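Local coordinates for dally-like, isoform A (Drosophila melanogaster, PDB 6XTZ), which binds Wnt and Hedgehog proteins at the cell surface as a GPI-anchored glypican and shields the palmitoleate lipid of Wnt so that it can signal at a distance, at residues R20-I25 with Y51-R56; F146-Y151 with H175-K180; Y242-C247 with H487-Y492; Y261-D266 with T498-N503. The protein carries 5 engineered substitutions. All blocks are in the same frame, centred on the assembly; numbering follows the deposited sequence.

Interaction 1. Residues R20-I25 with Y51-R56; sequences RGIDAI and YNMETR
A Schellman motif that closes helix 14-19 turns the chain at Gly21 and brings Ile22 against Met53 and Arg56 on the first turns of helix 51-110. In it Ile22 N bonds to Phe17 O and Gly21 N to Gln18 O. Gly21 has a positive phi of 92°, where any side chain would be jammed against the carbonyl oxygen of Arg20, so the residue suits the turn. Both branches of Ile22 meet the methionine: CD1 lies 3.8 Å from Met53 CE, and CG2 lies 3.9 Å from Met53 CG. The two side chains cross at about a right angle, and the bend of the methionine at chi3 (57°) sets its terminal methyl beside CD1. Arg56 slides past Ile22 in the opposite direction, its CD 3.6 Å from Ile22 CG1. Further out, Arg56 NE comes obliquely to 3.6 Å from Gly21 O, a polar approach without a hydrogen bond. Arg56 NH1 has a long, weak ion pair with Glu26. Phe17, Ile27 and Met57 also pack on Ile22, enclosing it in apolar surface. The chemistry is thus mainly dispersion between alkyl groups and a thioether. The arginine contributes its methylene carbon, while its charged end, with Asp23 OD2 5.5 Å from Arg56 NH2, probably adds only a mild electrostatic pull.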
# COMPACT_ATOMS: atom_id res chain seq x y z
N ARG A 20 -28.12 27.17 2.63
CA ARG A 20 -26.70 27.25 2.32
C ARG A 20 -25.99 28.35 3.10
O ARG A 20 -24.83 28.64 2.80
CB ARG A 20 -26.51 27.46 0.81
CG ARG A 20 -26.98 26.29 -0.04
CD ARG A 20 -26.98 26.64 -1.52
NE ARG A 20 -27.41 25.51 -2.34
CZ ARG A 20 -27.57 25.57 -3.66
NH1 ARG A 20 -27.35 26.70 -4.31
NH2 ARG A 20 -27.96 24.49 -4.33
N GLY A 21 -26.65 28.95 4.08
CA GLY A 21 -26.04 29.96 4.91
C GLY A 21 -26.21 31.39 4.43
O GLY A 21 -25.62 32.30 5.02
N ILE A 22 -27.01 31.61 3.39
CA ILE A 22 -27.23 32.95 2.85
C ILE A 22 -28.39 33.59 3.59
O ILE A 22 -29.48 33.02 3.68
CB ILE A 22 -27.51 32.89 1.34
CG1 ILE A 22 -26.38 32.15 0.61
CG2 ILE A 22 -27.68 34.29 0.77
CD1 ILE A 22 -26.62 31.97 -0.87
N ASP A 23 -28.15 34.79 4.13
CA ASP A 23 -29.19 35.50 4.86
C ASP A 23 -30.27 36.00 3.90
O ASP A 23 -30.01 36.29 2.73
CB ASP A 23 -28.60 36.67 5.64
CG ASP A 23 -27.56 36.23 6.65
OD1 ASP A 23 -27.70 35.12 7.20
OD2 ASP A 23 -26.60 36.99 6.89
N ALA A 24 -31.50 36.09 4.41
CA ALA A 24 -32.62 36.53 3.59
C ALA A 24 -32.46 37.95 3.08
O ALA A 24 -33.09 38.32 2.09
CB ALA A 24 -33.93 36.40 4.38
N ILE A 25 -31.63 38.76 3.75
CA ILE A 25 -31.40 40.13 3.29
C ILE A 25 -30.66 40.13 1.95
O ILE A 25 -30.94 40.94 1.07
CB ILE A 25 -30.64 40.93 4.36
CG1 ILE A 25 -31.46 41.04 5.64
CG2 ILE A 25 -30.28 42.32 3.84
CD1 ILE A 25 -31.16 39.97 6.67
N TYR A 51 -23.38 38.21 -6.98
CA TYR A 51 -21.96 37.88 -6.97
C TYR A 51 -21.52 37.41 -5.59
O TYR A 51 -20.67 36.52 -5.47
CB TYR A 51 -21.14 39.09 -7.41
CG TYR A 51 -19.67 38.82 -7.61
CD1 TYR A 51 -19.18 38.45 -8.86
CD2 TYR A 51 -18.76 38.96 -6.57
CE1 TYR A 51 -17.84 38.22 -9.06
CE2 TYR A 51 -17.42 38.73 -6.76
CZ TYR A 51 -16.96 38.36 -8.01
OH TYR A 51 -15.62 38.13 -8.20
N ASN A 52 -22.09 37.99 -4.53
CA ASN A 52 -21.72 37.58 -3.18
C ASN A 52 -22.31 36.22 -2.82
O ASN A 52 -21.68 35.43 -2.12
CB ASN A 52 -22.16 38.64 -2.17
CG ASN A 52 -21.42 39.95 -2.34
OD1 ASN A 52 -20.22 39.97 -2.61
ND2 ASN A 52 -22.14 41.06 -2.20
N MET A 53 -23.53 35.93 -3.28
CA MET A 53 -24.11 34.61 -3.05
C MET A 53 -23.30 33.54 -3.76
O MET A 53 -23.07 32.45 -3.21
CB MET A 53 -25.56 34.58 -3.53
CG MET A 53 -26.49 35.48 -2.74
SD MET A 53 -28.12 35.57 -3.51
CE MET A 53 -28.57 33.84 -3.56
N GLU A 54 -22.85 33.82 -4.98
CA GLU A 54 -22.05 32.85 -5.73
C GLU A 54 -20.71 32.60 -5.04
O GLU A 54 -20.24 31.46 -4.99
CB GLU A 54 -21.84 33.35 -7.15
CG GLU A 54 -21.16 32.35 -8.06
CD GLU A 54 -20.81 32.93 -9.41
OE1 GLU A 54 -20.41 34.12 -9.47
OE2 GLU A 54 -20.93 32.21 -10.42
N THR A 55 -20.08 33.65 -4.52
CA THR A 55 -18.79 33.49 -3.86
C THR A 55 -18.91 32.65 -2.59
O THR A 55 -18.08 31.78 -2.33
CB THR A 55 -18.18 34.86 -3.54
OG1 THR A 55 -18.03 35.61 -4.75
CG2 THR A 55 -16.81 34.69 -2.89
N ARG A 56 -19.96 32.89 -1.79
CA ARG A 56 -20.16 32.11 -0.58
C ARG A 56 -20.35 30.63 -0.91
O ARG A 56 -19.68 29.76 -0.34
CB ARG A 56 -21.37 32.64 0.20
CG ARG A 56 -21.87 31.68 1.27
CD ARG A 56 -23.06 32.25 2.04
NE ARG A 56 -22.65 33.11 3.14
CZ ARG A 56 -22.64 34.44 3.09
NH1 ARG A 56 -23.03 35.07 1.98
NH2 ARG A 56 -22.25 35.14 4.14

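Interaction 2. Residues F146-Y151 with H175-K180; sequences FFNTLY and HMKELK
Helix 139-158, which supplies Phe146 to the O-palmitoleoyl serine pocket, meets the C-terminal part of helix 169-176 and the residues after it in a buried Met-aromatic contact between Tyr151 and Met176. The closest side-chain approach is aliphatic, Tyr151 CB lying 3.6 Å from Met176 CG. The methionine is bent at chi2 (-61°), which puts SD 3.7 Å from the same Tyr151 CB and 5.3 Å from the centroid of the ring, 51° off its normal. The sulfur therefore approaches the ring obliquely. Past it, Met176 CE comes to 3.6 Å from Tyr151 O. Two carbonyl oxygens approach the ring, again obliquely: Tyr151 CD2 is 3.5 Å from Met176 O, and CE2 is 4.0 Å from Leu179 O. Phe182 meets the ring edge-to-face, and Pro186 of helix 185-216 also touches the tyrosine. One turn earlier on helix 139-158, Asn148 lays ND2 beside Lys177 CG at 3.7 Å, while its OD1 is hydrogen-bonded to Gln152 and Ser173. An alanine at Tyr151 would keep the contacts of CB but would probably leave a gap beside the carbonyl oxygens of Met176 and Leu179, with Phe182 losing its aromatic partner. A flexible, polarisable thioether can pack against the alkyl and aromatic parts of the tyrosine by dispersion, and the side-chain amide of Asn148 has its oxygen satisfied from outside the two segments.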
# COMPACT_ATOMS: atom_id res chain seq x y z
N PHE A 146 26.76 -19.33 7.32
CA PHE A 146 26.27 -20.11 8.46
C PHE A 146 26.56 -21.59 8.27
O PHE A 146 27.11 -22.25 9.16
CB PHE A 146 24.78 -19.85 8.64
CG PHE A 146 24.12 -20.76 9.64
CD1 PHE A 146 24.35 -20.60 11.00
CD2 PHE A 146 23.27 -21.77 9.23
CE1 PHE A 146 23.74 -21.43 11.92
CE2 PHE A 146 22.65 -22.60 10.15
CZ PHE A 146 22.89 -22.43 11.50
N PHE A 147 26.20 -22.14 7.11
CA PHE A 147 26.43 -23.55 6.86
C PHE A 147 27.91 -23.85 6.62
O PHE A 147 28.37 -24.95 6.94
CB PHE A 147 25.59 -24.04 5.69
CG PHE A 147 24.13 -24.15 6.00
CD1 PHE A 147 23.66 -25.20 6.78
CD2 PHE A 147 23.22 -23.23 5.52
CE1 PHE A 147 22.31 -25.31 7.08
CE2 PHE A 147 21.87 -23.33 5.81
CZ PHE A 147 21.42 -24.37 6.59
N ASN A 148 28.65 -22.89 6.07
CA ASN A 148 30.09 -23.08 5.91
C ASN A 148 30.77 -23.29 7.26
O ASN A 148 31.64 -24.15 7.40
CB ASN A 148 30.70 -21.88 5.19
CG ASN A 148 32.20 -22.03 4.97
OD1 ASN A 148 33.00 -21.64 5.81
ND2 ASN A 148 32.57 -22.61 3.83
N THR A 149 30.38 -22.50 8.27
CA THR A 149 30.90 -22.71 9.62
C THR A 149 30.49 -24.08 10.15
O THR A 149 31.29 -24.77 10.78
CB THR A 149 30.41 -21.60 10.54
OG1 THR A 149 30.88 -20.33 10.06
CG2 THR A 149 30.92 -21.82 11.96
N LEU A 150 29.24 -24.49 9.89
CA LEU A 150 28.82 -25.83 10.27
C LEU A 150 29.59 -26.90 9.50
O LEU A 150 29.91 -27.96 10.05
CB LEU A 150 27.31 -25.99 10.04
CG LEU A 150 26.39 -25.78 11.24
CD1 LEU A 150 26.68 -24.47 11.94
CD2 LEU A 150 24.93 -25.84 10.80
N TYR A 151 29.90 -26.63 8.23
CA TYR A 151 30.70 -27.58 7.45
C TYR A 151 32.08 -27.77 8.07
O TYR A 151 32.61 -28.88 8.09
CB TYR A 151 30.82 -27.10 6.01
CG TYR A 151 29.54 -27.10 5.21
CD1 TYR A 151 28.42 -27.81 5.65
CD2 TYR A 151 29.44 -26.40 4.02
CE1 TYR A 151 27.24 -27.81 4.92
CE2 TYR A 151 28.27 -26.40 3.28
CZ TYR A 151 27.17 -27.10 3.74
OH TYR A 151 26.01 -27.09 3.01
N HIS A 175 37.34 -24.87 0.72
CA HIS A 175 36.93 -26.09 0.05
C HIS A 175 35.50 -26.49 0.38
O HIS A 175 34.83 -27.10 -0.45
CB HIS A 175 37.90 -27.23 0.40
CG HIS A 175 39.24 -27.10 -0.25
ND1 HIS A 175 40.11 -28.16 -0.37
CD2 HIS A 175 39.86 -26.04 -0.82
CE1 HIS A 175 41.21 -27.76 -0.99
NE2 HIS A 175 41.08 -26.48 -1.27
N MET A 176 35.01 -26.14 1.57
CA MET A 176 33.62 -26.42 1.92
C MET A 176 32.65 -25.53 1.16
O MET A 176 31.44 -25.80 1.20
CB MET A 176 33.41 -26.25 3.42
CG MET A 176 33.98 -27.39 4.26
SD MET A 176 33.25 -28.98 3.86
CE MET A 176 34.14 -30.05 4.99
N LYS A 177 33.13 -24.49 0.47
CA LYS A 177 32.23 -23.62 -0.28
C LYS A 177 31.64 -24.34 -1.49
O LYS A 177 30.49 -24.11 -1.85
CB LYS A 177 32.96 -22.35 -0.71
CG LYS A 177 33.32 -21.41 0.43
CD LYS A 177 33.89 -20.10 -0.09
CE LYS A 177 34.13 -19.12 1.05
NZ LYS A 177 34.62 -17.81 0.54
N GLU A 178 32.43 -25.21 -2.12
CA GLU A 178 31.97 -25.95 -3.29
C GLU A 178 31.44 -27.34 -2.96
O GLU A 178 30.79 -27.96 -3.81
CB GLU A 178 33.10 -26.07 -4.32
CG GLU A 178 34.35 -26.77 -3.80
CD GLU A 178 35.42 -26.93 -4.86
OE1 GLU A 178 36.54 -27.36 -4.52
OE2 GLU A 178 35.14 -26.62 -6.04
N LEU A 179 31.69 -27.84 -1.75
CA LEU A 179 31.22 -29.16 -1.35
C LEU A 179 29.84 -29.06 -0.71
O LEU A 179 29.42 -28.01 -0.23
CB LEU A 179 32.21 -29.80 -0.38
CG LEU A 179 33.61 -30.04 -0.93
CD1 LEU A 179 34.56 -30.53 0.15
CD2 LEU A 179 33.56 -31.04 -2.09
N LYS A 180 29.13 -30.19 -0.71
CA LYS A 180 27.78 -30.28 -0.17
C LYS A 180 27.71 -31.43 0.83
O LYS A 180 27.14 -32.49 0.53
CB LYS A 180 26.76 -30.46 -1.29
CG LYS A 180 26.78 -29.36 -2.34
CD LYS A 180 26.50 -28.00 -1.72
CE LYS A 180 26.58 -26.89 -2.75
NZ LYS A 180 26.48 -25.54 -2.13

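Interaction 3. Residues Y242-C247 with H487-Y492; sequences YTEKPC and HTIDRY
Two irregular segments run in roughly the same direction, with CA of Glu244 7.4 Å from CA of Ile489 and CA of Cys247 6.8 Å from CA of Tyr492. Ile489 is the apolar centre. Its CG1 sits over one face of the Tyr242 ring, 3.6 Å from the centroid and 16° off the normal, a CH-pi contact. The two side chains slide past each other in opposite directions, and a chi2 of -59° directs Ile489 CD1 back beside the root of the ring. At the edge of that ring, near its plane, His487 O lies 4.2 Å from Tyr242 CE2; this oxygen is hydrogen-bonded to Lys240. Glu244 covers another flank of the isoleucine: its chain bends at chi2 (80°), and OE2 stands 3.5 Å from Ile489 CD1, so a carboxylate lies against alkyl surface. A serine in place of Tyr242 would probably uncover part of Ile489 CG1 and deprive it of the flat face that it packs on. Farther along, Cys247 CB meets Tyr492 CB at 4.1 Å, and Cys247 SG is 4.0 Å from Asp490 O. The sulfur is disulfide-bonded to Cys483, a few residues before segment 487-492, so the chain near this end is covalently tied; Tyr492 OH is hydrogen-bonded to Asn253. Met482 and Trp484 also pack on Ile489. In this strandless fold, segment 242-247 links helix 236-239 to helix 248-258, with Cys247 at the N-cap of the latter; segment 487-492 belongs to the loop between helices 459-467 and 513-538.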
# COMPACT_ATOMS: atom_id res chain seq x y z
N TYR A 242 -34.18 26.40 -10.23
CA TYR A 242 -34.37 24.96 -10.19
C TYR A 242 -34.07 24.43 -8.79
O TYR A 242 -33.15 24.90 -8.12
CB TYR A 242 -33.47 24.27 -11.21
CG TYR A 242 -33.73 24.68 -12.64
CD1 TYR A 242 -35.02 24.93 -13.09
CD2 TYR A 242 -32.68 24.81 -13.54
CE1 TYR A 242 -35.26 25.30 -14.41
CE2 TYR A 242 -32.91 25.18 -14.86
CZ TYR A 242 -34.20 25.43 -15.28
OH TYR A 242 -34.43 25.79 -16.59
N THR A 243 -34.85 23.44 -8.36
CA THR A 243 -34.67 22.81 -7.06
C THR A 243 -34.12 21.40 -7.15
O THR A 243 -33.80 20.81 -6.11
CB THR A 243 -35.99 22.79 -6.28
OG1 THR A 243 -36.95 22.00 -7.00
CG2 THR A 243 -36.53 24.20 -6.11
N GLU A 244 -33.99 20.84 -8.35
CA GLU A 244 -33.57 19.45 -8.50
C GLU A 244 -32.09 19.29 -8.16
O GLU A 244 -31.29 20.22 -8.30
CB GLU A 244 -33.83 18.95 -9.92
CG GLU A 244 -35.30 18.73 -10.25
CD GLU A 244 -36.02 20.02 -10.61
OE1 GLU A 244 -37.25 19.97 -10.82
OE2 GLU A 244 -35.37 21.08 -10.68
N LYS A 245 -31.73 18.09 -7.72
CA LYS A 245 -30.35 17.76 -7.44
C LYS A 245 -29.57 17.58 -8.75
O LYS A 245 -30.16 17.35 -9.80
CB LYS A 245 -30.27 16.48 -6.60
CG LYS A 245 -30.71 16.65 -5.16
CD LYS A 245 -29.84 17.66 -4.43
CE LYS A 245 -30.04 17.59 -2.92
NZ LYS A 245 -31.46 17.82 -2.53
N PRO A 246 -28.25 17.70 -8.70
CA PRO A 246 -27.45 17.45 -9.91
C PRO A 246 -27.51 15.99 -10.32
O PRO A 246 -27.72 15.10 -9.50
CB PRO A 246 -26.03 17.85 -9.49
CG PRO A 246 -26.19 18.66 -8.24
CD PRO A 246 -27.42 18.14 -7.57
N CYS A 247 -27.32 15.76 -11.62
CA CYS A 247 -27.28 14.39 -12.12
C CYS A 247 -26.04 13.68 -11.58
O CYS A 247 -24.99 14.28 -11.36
CB CYS A 247 -27.28 14.38 -13.65
SG CYS A 247 -28.62 15.32 -14.42
N HIS A 487 -26.99 23.01 -17.30
CA HIS A 487 -27.64 24.04 -18.10
C HIS A 487 -29.14 24.07 -17.84
O HIS A 487 -29.72 25.13 -17.63
CB HIS A 487 -27.36 23.81 -19.59
CG HIS A 487 -25.90 23.82 -19.95
ND1 HIS A 487 -25.17 24.98 -20.04
CD2 HIS A 487 -25.05 22.81 -20.24
CE1 HIS A 487 -23.92 24.69 -20.37
NE2 HIS A 487 -23.83 23.38 -20.50
N THR A 488 -29.76 22.89 -17.83
CA THR A 488 -31.20 22.78 -17.66
C THR A 488 -31.51 21.55 -16.81
O THR A 488 -30.61 20.83 -16.37
CB THR A 488 -31.91 22.70 -19.02
OG1 THR A 488 -33.30 22.43 -18.81
CG2 THR A 488 -31.30 21.60 -19.87
N ILE A 489 -32.79 21.32 -16.58
CA ILE A 489 -33.27 20.12 -15.89
C ILE A 489 -33.64 19.13 -16.99
O ILE A 489 -34.79 19.06 -17.43
CB ILE A 489 -34.43 20.42 -14.95
CG1 ILE A 489 -34.02 21.48 -13.93
CG2 ILE A 489 -34.89 19.16 -14.25
CD1 ILE A 489 -32.84 21.07 -13.08
N ASP A 490 -32.66 18.36 -17.43
CA ASP A 490 -32.83 17.43 -18.54
C ASP A 490 -31.84 16.29 -18.37
O ASP A 490 -31.16 16.18 -17.34
CB ASP A 490 -32.66 18.16 -19.88
CG ASP A 490 -33.47 17.54 -21.00
OD1 ASP A 490 -33.79 16.33 -20.90
OD2 ASP A 490 -33.79 18.25 -21.97
N ARG A 491 -31.76 15.43 -19.38
CA ARG A 491 -30.82 14.32 -19.34
C ARG A 491 -29.39 14.80 -19.54
O ARG A 491 -29.12 15.69 -20.36
CB ARG A 491 -31.17 13.29 -20.42
CG ARG A 491 -32.25 12.30 -20.02
CD ARG A 491 -32.88 11.65 -21.24
NE ARG A 491 -31.97 11.63 -22.38
CZ ARG A 491 -31.15 10.63 -22.68
NH1 ARG A 491 -30.36 10.71 -23.74
NH2 ARG A 491 -31.11 9.55 -21.91
N TYR A 492 -28.47 14.22 -18.78
CA TYR A 492 -27.05 14.52 -18.92
C TYR A 492 -26.48 13.71 -20.07
O TYR A 492 -26.51 12.47 -20.04
CB TYR A 492 -26.31 14.23 -17.62
CG TYR A 492 -24.84 14.58 -17.64
CD1 TYR A 492 -24.42 15.90 -17.73
CD2 TYR A 492 -23.87 13.59 -17.55
CE1 TYR A 492 -23.08 16.22 -17.74
CE2 TYR A 492 -22.53 13.90 -17.57
CZ TYR A 492 -22.14 15.22 -17.66
OH TYR A 492 -20.79 15.52 -17.67

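Interaction 4. Residues Y261-D266 with T498-N503; sequences YQHEFD and TEHGSN
His263 and His500 form the tight part of the contact, an offset stack whose ring centroids are 4.4 Å apart and whose planes are inclined by 29°. His263 CD2 lies over the His500 face toward its rim, 3.3 Å from His500 CG. In return the backbone of the loop covers a face of His263, and His500 CB comes to 3.5 Å from His263 NE2. Both side chains have CG anti to the backbone N (chi1 -173° in His263), which carries each CG out from its own backbone on the side where the rings meet. The far end of His263 meets backbone: its CE1 is 3.7 Å from Glu499 O and 3.8 Å from Thr498 O, both oblique. His260 meets both histidine rings, and its NE2 is hydrogen-bonded to Gly501 N. Flat, polarisable imidazoles suit a site bordered by another aromatic ring and by backbone carbonyl oxygens. Toward solvent the contact is looser. Glu264 CG stands 3.8 Å from His500 NE2, on a side chain deposited in two conformers, and the exposed Glu499 is poorly ordered. The cluster is a surface histidine stack joining the first turn of helix 263-283, with Gln262 at its N-cap, to the long loop before helix 513-538 in the elongated, mostly helical glypican core.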
# COMPACT_ATOMS: atom_id res chain seq x y z
N TYR A 261 -5.74 14.91 -10.57
CA TYR A 261 -4.33 14.75 -10.25
C TYR A 261 -4.03 13.39 -9.62
O TYR A 261 -2.86 13.05 -9.47
CB TYR A 261 -3.87 15.87 -9.32
CG TYR A 261 -4.53 15.88 -7.96
CD1 TYR A 261 -5.73 16.55 -7.74
CD2 TYR A 261 -3.95 15.22 -6.88
CE1 TYR A 261 -6.33 16.56 -6.50
CE2 TYR A 261 -4.55 15.22 -5.63
CZ TYR A 261 -5.74 15.89 -5.45
OH TYR A 261 -6.33 15.90 -4.21
N GLN A 262 -5.06 12.63 -9.26
CA GLN A 262 -4.91 11.30 -8.68
C GLN A 262 -5.05 10.19 -9.72
O GLN A 262 -5.18 9.02 -9.33
CB GLN A 262 -5.94 11.10 -7.57
CG GLN A 262 -5.89 12.13 -6.46
CD GLN A 262 -7.08 12.04 -5.53
OE1 GLN A 262 -8.04 11.33 -5.80
NE2 GLN A 262 -7.02 12.77 -4.43
N HIS A 263 -5.03 10.52 -11.01
CA HIS A 263 -5.33 9.53 -12.04
C HIS A 263 -4.28 8.43 -12.08
O HIS A 263 -4.60 7.25 -11.92
CB HIS A 263 -5.45 10.20 -13.41
CG HIS A 263 -5.93 9.29 -14.49
ND1 HIS A 263 -7.26 8.96 -14.64
CD2 HIS A 263 -5.26 8.61 -15.45
CE1 HIS A 263 -7.39 8.13 -15.66
NE2 HIS A 263 -6.19 7.90 -16.17
N GLU A 264 -3.02 8.81 -12.32
CA GLU A 264 -1.93 7.84 -12.30
C GLU A 264 -1.82 7.16 -10.95
O GLU A 264 -1.62 5.94 -10.87
CB GLU A 264 -0.60 8.53 -12.65
CG GLU A 264 -0.41 8.87 -14.11
CD GLU A 264 0.79 9.79 -14.33
OE1 GLU A 264 0.66 11.00 -14.06
OE2 GLU A 264 1.85 9.29 -14.75
N PHE A 265 -1.96 7.93 -9.87
CA PHE A 265 -1.83 7.38 -8.53
C PHE A 265 -2.91 6.34 -8.26
O PHE A 265 -2.66 5.36 -7.55
CB PHE A 265 -1.90 8.50 -7.50
CG PHE A 265 -1.45 8.10 -6.12
CD1 PHE A 265 -0.11 8.08 -5.80
CD2 PHE A 265 -2.38 7.74 -5.15
CE1 PHE A 265 0.31 7.71 -4.53
CE2 PHE A 265 -1.97 7.37 -3.89
CZ PHE A 265 -0.62 7.36 -3.58
N ASP A 266 -4.10 6.53 -8.83
CA ASP A 266 -5.17 5.55 -8.66
C ASP A 266 -4.82 4.23 -9.34
O ASP A 266 -5.03 3.16 -8.76
CB ASP A 266 -6.48 6.12 -9.21
CG ASP A 266 -7.54 5.06 -9.39
OD1 ASP A 266 -7.84 4.34 -8.41
OD2 ASP A 266 -8.09 4.95 -10.50
N THR A 498 -13.25 8.30 -18.54
CA THR A 498 -12.10 7.57 -18.04
C THR A 498 -10.81 8.01 -18.71
O THR A 498 -9.78 7.34 -18.55
CB THR A 498 -12.29 6.06 -18.24
OG1 THR A 498 -12.53 5.78 -19.62
CG2 THR A 498 -13.45 5.55 -17.40
N GLU A 499 -10.83 9.12 -19.44
CA GLU A 499 -9.65 9.59 -20.15
C GLU A 499 -8.63 10.18 -19.18
O GLU A 499 -8.95 10.52 -18.04
CB GLU A 499 -10.04 10.64 -21.19
CG GLU A 499 -11.08 10.16 -22.20
CD GLU A 499 -10.52 9.13 -23.16
OE1 GLU A 499 -9.41 9.34 -23.69
OE2 GLU A 499 -11.19 8.10 -23.37
N HIS A 500 -7.40 10.28 -19.65
CA HIS A 500 -6.30 10.86 -18.89
C HIS A 500 -5.89 12.16 -19.57
O HIS A 500 -5.19 12.14 -20.59
CB HIS A 500 -5.13 9.89 -18.79
CG HIS A 500 -3.99 10.38 -17.95
ND1 HIS A 500 -4.08 11.50 -17.15
CD2 HIS A 500 -2.74 9.91 -17.78
CE1 HIS A 500 -2.93 11.70 -16.53
NE2 HIS A 500 -2.10 10.74 -16.90
N GLY A 501 -6.34 13.28 -19.02
CA GLY A 501 -6.00 14.59 -19.55
C GLY A 501 -7.18 15.39 -20.07
O GLY A 501 -6.98 16.54 -20.49
N SER A 502 -8.38 14.84 -20.05
CA SER A 502 -9.57 15.54 -20.53
C SER A 502 -10.76 15.16 -19.66
O SER A 502 -10.74 14.17 -18.93
CB SER A 502 -9.86 15.21 -22.00
OG SER A 502 -10.21 13.84 -22.16
N ASN A 503 -11.80 15.99 -19.75
CA ASN A 503 -13.03 15.82 -18.99
C ASN A 503 -14.10 16.65 -19.66
O ASN A 503 -13.82 17.79 -20.06
CB ASN A 503 -12.86 16.24 -17.53
CG ASN A 503 -14.06 15.89 -16.67
OD1 ASN A 503 -15.10 16.53 -16.75
ND2 ASN A 503 -13.90 14.88 -15.83

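Interaction 2 is the buried contact, interaction 1 is partly buried, and interactions 3 and 4 lie at the surface. Interactions 1 and 2 stand on opposite sides of the chain's centre, their centres about 82 Å apart; both are mainly apolar, and interaction 2 adds an aromatic side chain about 10 Å from the bound O-palmitoleoyl serine. Interactions 3 and 4 alternate along the sequence and share the loop between helices 459-467 and 513-538, which meets the chain just before helix 248-258 in one and the start of helix 263-283 in the other. Interaction 3 combines a disulfide cysteine with CH-pi packing, whereas interaction 4 relies on stacked imidazoles. Interaction 3 also approaches interaction 1, nearest atoms about 6 Å apart.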